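Local coordinates for interphotoreceptor retinoid-binding protein (Xenopus laevis, PDB 1J7X) that probably carries retinoids through the extracellular matrix between photoreceptors and pigment epithelium, this chain being one functional unit of the protein, at residues 60-71 with 252-262; 141-149 with 284-295. One frame throughout, in Å; residues are numbered along the deposited sequence.

Contact 1 of 2, residues 60-71 with 252-262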
# COMPACT_ATOMS: atom_id res chain seq x y z
N ASP A 60 3.73 2.99 17.16
CA ASP A 60 4.04 2.82 15.76
C ASP A 60 4.58 1.47 15.55
O ASP A 60 5.82 1.27 15.52
CB ASP A 60 5.03 3.92 15.34
CG ASP A 60 5.32 3.95 13.88
OD1 ASP A 60 4.90 3.07 13.11
OD2 ASP A 60 6.04 4.88 13.37
N PRO A 61 3.71 0.52 15.17
CA PRO A 61 4.12 -0.85 14.89
C PRO A 61 5.16 -1.09 13.75
O PRO A 61 5.73 -2.17 13.67
CB PRO A 61 2.76 -1.58 14.51
CG PRO A 61 1.71 -0.73 15.02
CD PRO A 61 2.26 0.73 15.00
N ARG A 62 5.40 -0.07 12.93
CA ARG A 62 6.33 -0.18 11.82
C ARG A 62 7.79 -0.20 12.31
O ARG A 62 8.65 -0.77 11.67
CB ARG A 62 6.10 0.98 10.85
CG ARG A 62 4.72 1.11 10.24
CD ARG A 62 4.57 2.35 9.45
NE ARG A 62 4.80 3.53 10.30
CZ ARG A 62 5.03 4.71 9.84
NH1 ARG A 62 4.87 4.98 8.55
NH2 ARG A 62 5.36 5.66 10.69
N LEU A 63 8.05 0.43 13.46
CA LEU A 63 9.35 0.55 14.06
C LEU A 63 9.48 -0.65 14.92
O LEU A 63 8.85 -0.77 15.98
CB LEU A 63 9.41 1.84 14.89
CG LEU A 63 10.59 2.07 15.75
CD1 LEU A 63 11.80 2.10 14.82
CD2 LEU A 63 10.46 3.38 16.58
N VAL A 64 10.35 -1.57 14.52
CA VAL A 64 10.56 -2.76 15.27
C VAL A 64 11.94 -3.42 15.14
O VAL A 64 12.53 -3.50 14.04
CB VAL A 64 9.47 -3.84 14.90
CG1 VAL A 64 9.38 -3.95 13.43
CG2 VAL A 64 9.70 -5.19 15.59
N LEU A 65 12.45 -3.82 16.28
CA LEU A 65 13.69 -4.55 16.34
C LEU A 65 13.40 -6.00 16.13
O LEU A 65 12.49 -6.57 16.77
CB LEU A 65 14.41 -4.40 17.66
CG LEU A 65 15.18 -3.07 17.87
CD1 LEU A 65 14.34 -1.93 18.32
CD2 LEU A 65 16.32 -3.24 18.97
N LYS A 66 14.18 -6.61 15.26
CA LYS A 66 13.93 -8.01 15.02
C LYS A 66 15.30 -8.74 14.76
O LYS A 66 16.35 -8.11 14.51
CB LYS A 66 13.12 -8.20 13.75
CG LYS A 66 11.69 -7.66 13.81
CD LYS A 66 10.98 -8.01 12.50
CE LYS A 66 9.59 -7.55 12.53
NZ LYS A 66 8.92 -7.91 11.24
N SER A 67 15.24 -10.06 14.77
CA SER A 67 16.47 -10.82 14.42
C SER A 67 16.71 -10.52 12.94
O SER A 67 15.77 -10.32 12.22
CB SER A 67 16.20 -12.32 14.67
OG SER A 67 17.15 -13.07 13.95
N LYS A 68 17.96 -10.41 12.50
CA LYS A 68 18.31 -10.13 11.12
C LYS A 68 17.72 -11.17 10.23
O LYS A 68 17.47 -10.93 9.09
CB LYS A 68 19.82 -10.07 10.93
CG LYS A 68 20.48 -8.87 11.52
CD LYS A 68 22.00 -8.85 11.22
CE LYS A 68 22.71 -7.68 11.88
NZ LYS A 68 24.20 -7.72 11.61
N THR A 69 17.41 -12.33 10.80
CA THR A 69 16.81 -13.41 10.07
C THR A 69 15.44 -13.06 9.50
O THR A 69 15.13 -13.48 8.39
CB THR A 69 16.69 -14.63 10.99
OG1 THR A 69 17.99 -15.26 11.05
CG2 THR A 69 15.83 -15.65 10.34
N ASP A 70 14.63 -12.32 10.26
CA ASP A 70 13.28 -11.93 9.84
C ASP A 70 13.24 -10.58 9.13
O ASP A 70 12.24 -9.87 9.19
CB ASP A 70 12.36 -11.89 11.05
CG ASP A 70 12.34 -13.18 11.82
OD1 ASP A 70 12.04 -14.23 11.20
OD2 ASP A 70 12.56 -13.26 13.04
N THR A 71 14.29 -10.24 8.40
CA THR A 71 14.37 -8.97 7.67
C THR A 71 13.97 -9.12 6.21
O THR A 71 14.81 -9.41 5.35
CB THR A 71 15.80 -8.46 7.66
OG1 THR A 71 16.67 -9.51 7.16
CG2 THR A 71 16.27 -8.15 9.07
N THR A 252 26.01 -7.74 15.68
CA THR A 252 24.93 -8.47 16.33
C THR A 252 24.13 -9.20 15.32
O THR A 252 24.30 -8.99 14.16
CB THR A 252 23.96 -7.52 17.02
OG1 THR A 252 23.08 -6.96 16.02
CG2 THR A 252 24.72 -6.34 17.73
N GLN A 253 23.24 -10.04 15.81
CA GLN A 253 22.30 -10.80 15.01
C GLN A 253 20.93 -10.07 14.95
O GLN A 253 19.90 -10.72 14.74
CB GLN A 253 22.09 -12.19 15.65
CG GLN A 253 23.36 -13.15 15.71
CD GLN A 253 23.93 -13.49 14.35
OE1 GLN A 253 24.88 -12.86 13.89
NE2 GLN A 253 23.34 -14.51 13.70
N LEU A 254 20.95 -8.79 15.27
CA LEU A 254 19.72 -7.94 15.33
C LEU A 254 19.71 -6.89 14.35
O LEU A 254 20.72 -6.44 13.87
CB LEU A 254 19.55 -7.26 16.72
CG LEU A 254 19.21 -8.20 17.85
CD1 LEU A 254 19.15 -7.39 19.17
CD2 LEU A 254 17.95 -8.89 17.62
N SER A 255 18.50 -6.44 14.00
CA SER A 255 18.36 -5.30 13.13
C SER A 255 17.14 -4.51 13.53
O SER A 255 16.31 -4.99 14.40
CB SER A 255 18.21 -5.76 11.70
OG SER A 255 16.93 -6.33 11.59
N VAL A 256 17.06 -3.30 12.99
CA VAL A 256 15.87 -2.49 13.22
C VAL A 256 15.20 -2.01 11.92
O VAL A 256 15.81 -1.49 11.02
CB VAL A 256 16.13 -1.31 14.23
CG1 VAL A 256 17.02 -0.27 13.56
CG2 VAL A 256 14.83 -0.62 14.65
N THR A 257 13.87 -2.21 11.78
CA THR A 257 13.12 -1.68 10.67
C THR A 257 12.50 -0.45 11.10
O THR A 257 11.87 -0.39 12.18
CB THR A 257 11.94 -2.64 10.23
OG1 THR A 257 12.46 -3.90 9.89
CG2 THR A 257 11.24 -2.09 8.98
N VAL A 258 12.81 0.57 10.34
CA VAL A 258 12.37 1.92 10.64
C VAL A 258 11.55 2.58 9.56
O VAL A 258 11.97 2.64 8.39
CB VAL A 258 13.62 2.83 10.94
CG1 VAL A 258 13.16 4.20 11.27
CG2 VAL A 258 14.43 2.23 12.05
N PRO A 259 10.34 3.06 9.89
CA PRO A 259 9.58 3.74 8.87
C PRO A 259 10.21 5.06 8.55
O PRO A 259 10.44 5.78 9.46
CB PRO A 259 8.21 3.90 9.50
CG PRO A 259 8.53 3.96 11.00
CD PRO A 259 9.58 2.95 11.15
N ILE A 260 10.62 5.28 7.31
CA ILE A 260 11.24 6.54 6.92
C ILE A 260 10.24 7.44 6.25
O ILE A 260 10.49 8.60 6.02
CB ILE A 260 12.40 6.30 5.98
CG1 ILE A 260 11.85 5.69 4.64
CG2 ILE A 260 13.47 5.35 6.56
CD1 ILE A 260 12.90 5.58 3.54
N ILE A 261 9.04 6.94 5.96
CA ILE A 261 8.07 7.75 5.33
C ILE A 261 6.78 7.73 6.05
O ILE A 261 6.32 6.63 6.49
CB ILE A 261 7.84 7.11 3.90
CG1 ILE A 261 8.96 7.48 2.96
CG2 ILE A 261 6.53 7.55 3.34
CD1 ILE A 261 9.03 6.69 1.70
N ASN A 262 6.10 8.84 6.10
CA ASN A 262 4.77 8.90 6.68
C ASN A 262 3.83 9.14 5.52
O ASN A 262 4.20 9.88 4.55
CB ASN A 262 4.63 10.03 7.76
CG ASN A 262 4.82 9.47 9.17
OD1 ASN A 262 4.65 8.22 9.38
ND2 ASN A 262 5.35 10.26 10.06
O HOH W 1 13.96 -5.44 12.37

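Contact 2 of 2, residues 141-149 with 284-295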
# COMPACT_ATOMS: atom_id res chain seq x y z
N GLU A 141 -22.91 -0.61 -14.41
CA GLU A 141 -23.37 0.38 -13.52
C GLU A 141 -22.58 0.24 -12.18
O GLU A 141 -22.57 1.14 -11.38
CB GLU A 141 -24.86 0.19 -13.25
CG GLU A 141 -25.73 0.68 -14.42
CD GLU A 141 -25.39 2.10 -14.80
OE1 GLU A 141 -25.04 2.91 -13.92
OE2 GLU A 141 -25.45 2.47 -16.00
N ASN A 142 -21.94 -0.88 -12.01
CA ASN A 142 -21.11 -1.11 -10.81
C ASN A 142 -19.87 -1.90 -11.24
O ASN A 142 -19.87 -2.58 -12.30
CB ASN A 142 -21.88 -1.94 -9.81
CG ASN A 142 -22.95 -1.17 -9.14
OD1 ASN A 142 -22.68 -0.27 -8.34
ND2 ASN A 142 -24.20 -1.50 -9.48
N LEU A 143 -18.78 -1.74 -10.51
CA LEU A 143 -17.52 -2.40 -10.86
C LEU A 143 -16.89 -3.04 -9.65
O LEU A 143 -16.81 -2.47 -8.59
CB LEU A 143 -16.53 -1.38 -11.43
CG LEU A 143 -15.13 -1.91 -11.72
CD1 LEU A 143 -15.22 -2.89 -12.91
CD2 LEU A 143 -14.11 -0.87 -12.11
N ILE A 144 -16.46 -4.26 -9.83
CA ILE A 144 -15.76 -5.03 -8.80
C ILE A 144 -14.34 -5.12 -9.22
O ILE A 144 -14.07 -5.72 -10.25
CB ILE A 144 -16.33 -6.45 -8.63
CG1 ILE A 144 -17.73 -6.37 -7.98
CG2 ILE A 144 -15.48 -7.25 -7.74
CD1 ILE A 144 -18.67 -5.43 -8.63
N ILE A 145 -13.39 -4.61 -8.45
CA ILE A 145 -11.98 -4.69 -8.77
C ILE A 145 -11.41 -5.74 -7.82
O ILE A 145 -11.43 -5.55 -6.58
CB ILE A 145 -11.31 -3.30 -8.58
CG1 ILE A 145 -12.01 -2.19 -9.35
CG2 ILE A 145 -9.78 -3.42 -8.88
CD1 ILE A 145 -11.31 -0.84 -9.16
N ASP A 146 -10.98 -6.86 -8.38
CA ASP A 146 -10.48 -7.98 -7.64
C ASP A 146 -8.94 -7.91 -7.41
O ASP A 146 -8.17 -8.09 -8.32
CB ASP A 146 -10.82 -9.25 -8.36
CG ASP A 146 -10.61 -10.46 -7.51
OD1 ASP A 146 -10.01 -10.37 -6.40
OD2 ASP A 146 -11.11 -11.54 -7.91
N LEU A 147 -8.48 -7.56 -6.17
CA LEU A 147 -7.09 -7.51 -5.88
C LEU A 147 -6.64 -8.59 -4.94
O LEU A 147 -5.54 -8.53 -4.32
CB LEU A 147 -6.79 -6.12 -5.22
CG LEU A 147 -7.09 -4.96 -6.08
CD1 LEU A 147 -6.80 -3.50 -5.24
CD2 LEU A 147 -6.40 -5.01 -7.41
N ARG A 148 -7.49 -9.57 -4.78
CA ARG A 148 -7.17 -10.69 -3.91
C ARG A 148 -5.89 -11.39 -4.26
O ARG A 148 -5.30 -12.02 -3.38
CB ARG A 148 -8.30 -11.77 -3.84
CG ARG A 148 -9.55 -11.22 -3.15
CD ARG A 148 -10.74 -12.20 -3.26
NE ARG A 148 -11.14 -12.40 -4.62
CZ ARG A 148 -12.07 -13.27 -5.01
NH1 ARG A 148 -12.77 -13.93 -4.08
NH2 ARG A 148 -12.39 -13.38 -6.30
N TYR A 149 -5.47 -11.38 -5.53
CA TYR A 149 -4.27 -12.03 -5.95
C TYR A 149 -3.17 -11.08 -6.34
O TYR A 149 -2.21 -11.46 -6.97
CB TYR A 149 -4.67 -12.95 -7.19
CG TYR A 149 -5.96 -13.71 -6.92
CD1 TYR A 149 -5.96 -14.79 -6.13
CD2 TYR A 149 -7.20 -13.20 -7.34
CE1 TYR A 149 -7.14 -15.47 -5.81
CE2 TYR A 149 -8.38 -13.85 -7.04
CZ TYR A 149 -8.34 -15.02 -6.30
OH TYR A 149 -9.52 -15.63 -5.90
N ALA A 284 -11.38 -14.44 2.04
CA ALA A 284 -11.11 -14.10 0.60
C ALA A 284 -12.04 -14.83 -0.37
O ALA A 284 -12.62 -14.22 -1.21
CB ALA A 284 -9.70 -14.40 0.29
N ASP A 285 -12.31 -16.09 -0.11
CA ASP A 285 -13.24 -16.86 -0.97
C ASP A 285 -14.65 -16.36 -0.96
O ASP A 285 -15.45 -16.69 -1.85
CB ASP A 285 -13.24 -18.31 -0.57
CG ASP A 285 -11.96 -18.96 -0.70
OD1 ASP A 285 -11.23 -18.67 -1.66
OD2 ASP A 285 -11.58 -19.83 0.14
N GLU A 286 -15.04 -15.59 0.01
CA GLU A 286 -16.40 -15.06 0.11
C GLU A 286 -16.59 -13.66 -0.37
O GLU A 286 -17.71 -13.17 -0.42
CB GLU A 286 -16.82 -15.15 1.64
CG GLU A 286 -16.48 -16.50 2.29
CD GLU A 286 -16.86 -16.56 3.83
OE1 GLU A 286 -16.65 -17.58 4.55
OE2 GLU A 286 -17.37 -15.54 4.37
N ALA A 287 -15.50 -13.00 -0.76
CA ALA A 287 -15.56 -11.59 -1.13
C ALA A 287 -16.34 -11.22 -2.33
O ALA A 287 -17.04 -10.19 -2.37
CB ALA A 287 -14.12 -11.04 -1.22
N LEU A 288 -16.28 -12.06 -3.34
CA LEU A 288 -17.06 -11.78 -4.58
C LEU A 288 -18.55 -11.92 -4.31
O LEU A 288 -19.32 -11.08 -4.70
CB LEU A 288 -16.59 -12.71 -5.72
CG LEU A 288 -17.25 -12.43 -7.06
CD1 LEU A 288 -17.11 -11.00 -7.49
CD2 LEU A 288 -16.66 -13.45 -8.08
N ASP A 289 -18.91 -12.96 -3.58
CA ASP A 289 -20.32 -13.14 -3.16
C ASP A 289 -20.86 -12.03 -2.34
O ASP A 289 -21.96 -11.49 -2.56
CB ASP A 289 -20.50 -14.40 -2.40
CG ASP A 289 -20.51 -15.65 -3.31
OD1 ASP A 289 -20.77 -15.45 -4.52
OD2 ASP A 289 -20.16 -16.78 -2.87
N LYS A 290 -20.02 -11.55 -1.43
CA LYS A 290 -20.37 -10.37 -0.65
C LYS A 290 -20.56 -9.09 -1.39
O LYS A 290 -21.53 -8.33 -1.19
CB LYS A 290 -19.32 -10.21 0.46
CG LYS A 290 -19.64 -9.14 1.43
CD LYS A 290 -20.78 -9.52 2.37
CE LYS A 290 -21.11 -8.51 3.39
NZ LYS A 290 -22.27 -9.08 4.28
N ALA A 291 -19.71 -8.81 -2.35
CA ALA A 291 -19.86 -7.70 -3.14
C ALA A 291 -21.18 -7.68 -3.95
O ALA A 291 -21.88 -6.72 -4.01
CB ALA A 291 -18.64 -7.67 -4.14
N LYS A 292 -21.50 -8.82 -4.48
CA LYS A 292 -22.75 -9.05 -5.22
C LYS A 292 -23.96 -8.84 -4.30
O LYS A 292 -24.88 -8.20 -4.74
CB LYS A 292 -22.75 -10.41 -5.83
CG LYS A 292 -21.76 -10.58 -7.06
CD LYS A 292 -21.58 -12.09 -7.45
CE LYS A 292 -20.79 -12.25 -8.66
NZ LYS A 292 -20.47 -13.66 -8.97
N GLU A 293 -23.89 -9.32 -3.07
CA GLU A 293 -24.92 -9.06 -2.09
C GLU A 293 -25.10 -7.60 -1.87
O GLU A 293 -26.26 -7.05 -1.92
CB GLU A 293 -24.57 -9.67 -0.73
CG GLU A 293 -24.07 -11.06 -0.72
CD GLU A 293 -23.80 -11.59 0.70
OE1 GLU A 293 -22.90 -12.55 0.78
OE2 GLU A 293 -24.46 -11.03 1.71
N ILE A 294 -24.00 -6.89 -1.57
CA ILE A 294 -24.08 -5.48 -1.36
C ILE A 294 -24.73 -4.73 -2.48
O ILE A 294 -25.57 -3.83 -2.28
CB ILE A 294 -22.70 -4.84 -1.02
CG1 ILE A 294 -22.07 -5.52 0.13
CG2 ILE A 294 -22.86 -3.41 -0.83
CD1 ILE A 294 -22.85 -5.50 1.34
N ILE A 295 -24.30 -5.07 -3.71
CA ILE A 295 -24.84 -4.51 -4.88
C ILE A 295 -26.38 -4.75 -4.98
O ILE A 295 -27.11 -3.80 -5.28
CB ILE A 295 -24.13 -5.06 -6.08
CG1 ILE A 295 -22.66 -4.62 -6.02
CG2 ILE A 295 -24.81 -4.43 -7.36
CD1 ILE A 295 -21.67 -5.29 -7.02

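Contact 1 of 2, residues 60-71 with 252-262
The guanidinium of Arg-62 lies flat over Pro-259, whose CB sits under the centre of one face, 3.3 Å from CZ, while its edge is taken up by polar partners. Asn-262 turns its amide almost coplanar with that group, and OD1 receives NH2 at 3.0 Å; NH1 adds a weak bond to Ile-261 O. Asp-60 holds the arginine side-on, OD1 taking NE at 2.8 Å in a nearly straight bond and OD2 taking NH2. A bend at chi3 (-60°) folds the Arg-62 chain back onto this carboxylate, whose OD1 also accepts the Arg-62 backbone N in an Asx turn. A leucine in place of Arg-62 would probably leave the Asp-60 carboxylate without its counter-charge and Asn-262 OD1 without this donor. Beyond the turn, strand 64-67 runs antiparallel to 254-259. Val-64 pairs with Thr-257 and Lys-66 with Ser-255, both hydrogen-bonded pairs, and a water bonds to Val-64 O on their side of the sheet. Past the strand end, Lys-68 stretches its extended chain across Leu-254 O to set NZ 2.9 Å from Thr-252 O. On the opposite face Leu-65 leans on Val-256, and next to them Leu-63 CD1 meets Val-258 CG2. Helices 2-18 and 43-58 pack against this apolar side through Leu-15 and Leu-54, Tyr-19 bonds to Asp-60 OD2, and strand 244-248 flanks 254-259 along its other edge.

Contact 2 of 2, residues 141-149 with 284-295
Ile-144 and Ile-295 meet methyl to methyl, their CD1 atoms 3.4 Å apart, tighter than usual van der Waals contact. With CG1 beside its backbone N (chi1 -70°), Ile-144 spreads its branches over the helix: its side chain crosses that of Leu-288 at about a right angle, CG2 against CD1, and CG1 rests on Ala-291 CB. Next to it, Asn-142 slides past Ile-295, with ND2 3.7 Å from CG2. At the other end of the contact Arg-148 reaches over to the start of the helix. Its NH1 gives a bond of 2.9 Å to Ala-284 O, which lies in the guanidinium plane, and its CD packs on Ala-287 CB. Ala-284 O also takes Ala-287 N from the opposite face of its carbonyl plane. One shell out, Asp-146 fixes the rotation of the arginine: OD1 accepts NE and OD2 accepts NH2 at 2.8 Å, while the Arg-148 backbone N closes an Asx turn on OD1. Tyr-149 OH lies over the guanidinium centre, and Tyr-110 gives Asp-146 OD2 a further partner. Ile-233 of strand 231-234 also touches Ala-287 and Ala-291. Helix 287-295 thus lies nearly antiparallel to strand 142-146 on a face of the mixed sheet, its axis 10.1 Å away. The arginine's charge is probably balanced within its own segment by Asp-146, so that across the interface it serves as a donor to a backbone carbonyl.

The contacts lie on opposite sides of the chain's centre, their own centres 35 Å apart and their nearest atoms about 19 Å. Their segments alternate in sequence: 60-71, 141-149, 252-262, 284-295. Contact 1 belongs to the antiparallel sheet, where it joins strand 64-67, from the N-terminal part of the chain, to the long strand 254-265. Contact 2 belongs to the six-stranded mixed sheet, whose strand 142-146 receives helix 287-296 near the C-terminus. They share no strand or helix. Each closes a long excursion of the chain, so each sheet region is completed by segments far apart in sequence, consistent with the chain folding as one interlocked unit.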